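Imine reductase (Bacillus cereus, PDB 4D3D) probably catalyses the NADPH-dependent, S-selective reduction of cyclic imines such as 2-methylpyrroline to chiral amines. Local coordinates at residues B[255-258]-B[259-262]. Numbering follows the deposited sequence.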
ATOM      1  N   GLY B 255      -2.729 -17.290  -0.222  1.00 14.83           N
ATOM      2  CA  GLY B 255      -2.315 -15.979   0.338  1.00 14.29           C
ATOM      3  C   GLY B 255      -1.690 -16.116   1.684  1.00 15.74           C
ATOM      4  O   GLY B 255      -0.666 -15.514   1.958  1.00 15.52           O
ATOM      5  N   LEU B 256      -2.338 -16.890   2.595  1.00 14.26           N
ATOM      6  CA  LEU B 256      -1.738 -17.129   3.905  1.00 15.25           C
ATOM      7  C   LEU B 256      -0.312 -17.709   3.839  1.00 14.72           C
ATOM      8  O   LEU B 256       0.615 -17.277   4.450  1.00 13.20           O
ATOM      9  CB  LEU B 256      -2.605 -18.121   4.738  1.00 16.16           C
ATOM     10  CG  LEU B 256      -2.053 -18.566   6.066  1.00 19.38           C
ATOM     11  CD1 LEU B 256      -1.898 -17.429   7.054  1.00 23.08           C
ATOM     12  CD2 LEU B 256      -2.906 -19.749   6.647  1.00 20.53           C
ATOM     13  N   ALA B 257      -0.124 -18.732   2.966  1.00 15.50           N
ATOM     14  CA  ALA B 257       1.165 -19.300   2.817  1.00 16.80           C
ATOM     15  C   ALA B 257       2.226 -18.288   2.313  1.00 15.58           C
ATOM     16  O   ALA B 257       3.360 -18.304   2.740  1.00 16.81           O
ATOM     17  CB  ALA B 257       1.084 -20.460   1.813  1.00 16.87           C
ATOM     18  N   SER B 258       1.819 -17.442   1.405  1.00 15.08           N
ATOM     19  CA  SER B 258       2.670 -16.386   0.901  1.00 15.02           C
ATOM     20  C   SER B 258       3.097 -15.348   2.004  1.00 14.80           C
ATOM     21  O   SER B 258       4.279 -15.024   2.158  1.00 15.24           O
ATOM     22  CB  SER B 258       1.954 -15.693  -0.216  1.00 18.15           C
ATOM     23  OG  SER B 258       2.684 -14.669  -0.798  1.00 20.31           O
ATOM     24  N   VAL B 259       2.126 -14.981   2.817  1.00 14.49           N
ATOM     25  CA  VAL B 259       2.408 -14.084   3.927  1.00 15.35           C
ATOM     26  C   VAL B 259       3.320 -14.722   4.933  1.00 14.50           C
ATOM     27  O   VAL B 259       4.234 -14.100   5.474  1.00 15.61           O
ATOM     28  CB  VAL B 259       1.089 -13.571   4.576  1.00 15.42           C
ATOM     29  CG1 VAL B 259       1.404 -12.715   5.795  1.00 17.44           C
ATOM     30  CG2 VAL B 259       0.287 -12.754   3.591  1.00 15.40           C
ATOM     31  N   GLU B 260       3.133 -16.006   5.215  1.00 15.01           N
ATOM     32  CA  GLU B 260       4.019 -16.756   6.120  1.00 16.18           C
ATOM     33  C   GLU B 260       5.469 -16.707   5.661  1.00 15.96           C
ATOM     34  O   GLU B 260       6.372 -16.475   6.470  1.00 15.19           O
ATOM     35  CB  GLU B 260       3.626 -18.238   6.227  1.00 19.21           C
ATOM     36  CG  GLU B 260       2.388 -18.510   7.017  1.00 23.30           C
ATOM     37  CD  GLU B 260       1.851 -19.943   6.858  1.00 29.44           C
ATOM     38  OE1 GLU B 260       2.263 -20.671   5.919  1.00 27.47           O
ATOM     39  OE2 GLU B 260       1.021 -20.362   7.696  1.00 30.64           O
ATOM     40  N   HIS B 261       5.708 -16.856   4.342  1.00 15.78           N
ATOM     41  CA  HIS B 261       7.062 -16.695   3.807  1.00 15.55           C
ATOM     42  C   HIS B 261       7.637 -15.279   3.950  1.00 14.86           C
ATOM     43  O   HIS B 261       8.817 -15.097   4.193  1.00 15.35           O
ATOM     44  CB  HIS B 261       7.131 -17.117   2.362  1.00 17.19           C
ATOM     45  CG  HIS B 261       7.016 -18.590   2.241  1.00 19.66           C
ATOM     46  ND1 HIS B 261       6.589 -19.214   1.095  1.00 25.70           N
ATOM     47  CD2 HIS B 261       7.234 -19.568   3.165  1.00 23.42           C
ATOM     48  CE1 HIS B 261       6.575 -20.519   1.299  1.00 25.43           C
ATOM     49  NE2 HIS B 261       7.031 -20.766   2.520  1.00 27.88           N
ATOM     50  N   VAL B 262       6.777 -14.246   3.858  1.00 14.42           N
ATOM     51  CA  VAL B 262       7.249 -12.877   4.110  1.00 14.30           C
ATOM     52  C   VAL B 262       7.681 -12.740   5.617  1.00 15.41           C
ATOM     53  O   VAL B 262       8.720 -12.132   5.907  1.00 16.71           O
ATOM     54  CB  VAL B 262       6.165 -11.834   3.726  1.00 14.50           C
ATOM     55  CG1 VAL B 262       6.547 -10.446   4.264  1.00 15.29           C
ATOM     56  CG2 VAL B 262       5.905 -11.763   2.231  1.00 15.02           C
TER
HETATM   57  O   HOH W   1       4.215 -20.900   3.847  1.00 22.59           O
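Val259, Glu260, His261 and Val262 each give a backbone N-H to the carbonyl four residues earlier, a run of i to i+4 bonds that is shortest at Glu260 N to Leu256 O (2.9 Å) and less straight at Val262 N to Ser258 O (3.1 Å, 150° at the hydrogen). One carbonyl does double duty: Ala257 O accepts from His261 N and also from a water 2.9 Å away. The same water donates to Glu260 OE1 (2.9 Å), tying the carboxylate to the backbone; the water and Ala257 O both lie over one face of the His261 imidazole, offset toward its rim. With CG beside its own backbone N (chi1 -73°) and the chain extended beyond it, Glu260 runs back along the helix, where OE2 comes 3.9 Å from Leu256 CG. Leu256 meanwhile packs on Leu280 and Phe283 of helix 274-288. Val259 CG2 rests 3.3 Å from Gly255 O. Ser258 OG hydrogen-bonds Trp195 NE1 of the second subunit, and Val259 packs on that same tryptophan. This is the i to i+4 pattern of an alpha-helix, here packed between helix 274-288 of its own chain and the second subunit, within the helical C-terminal domain of the reductive aminase-like family.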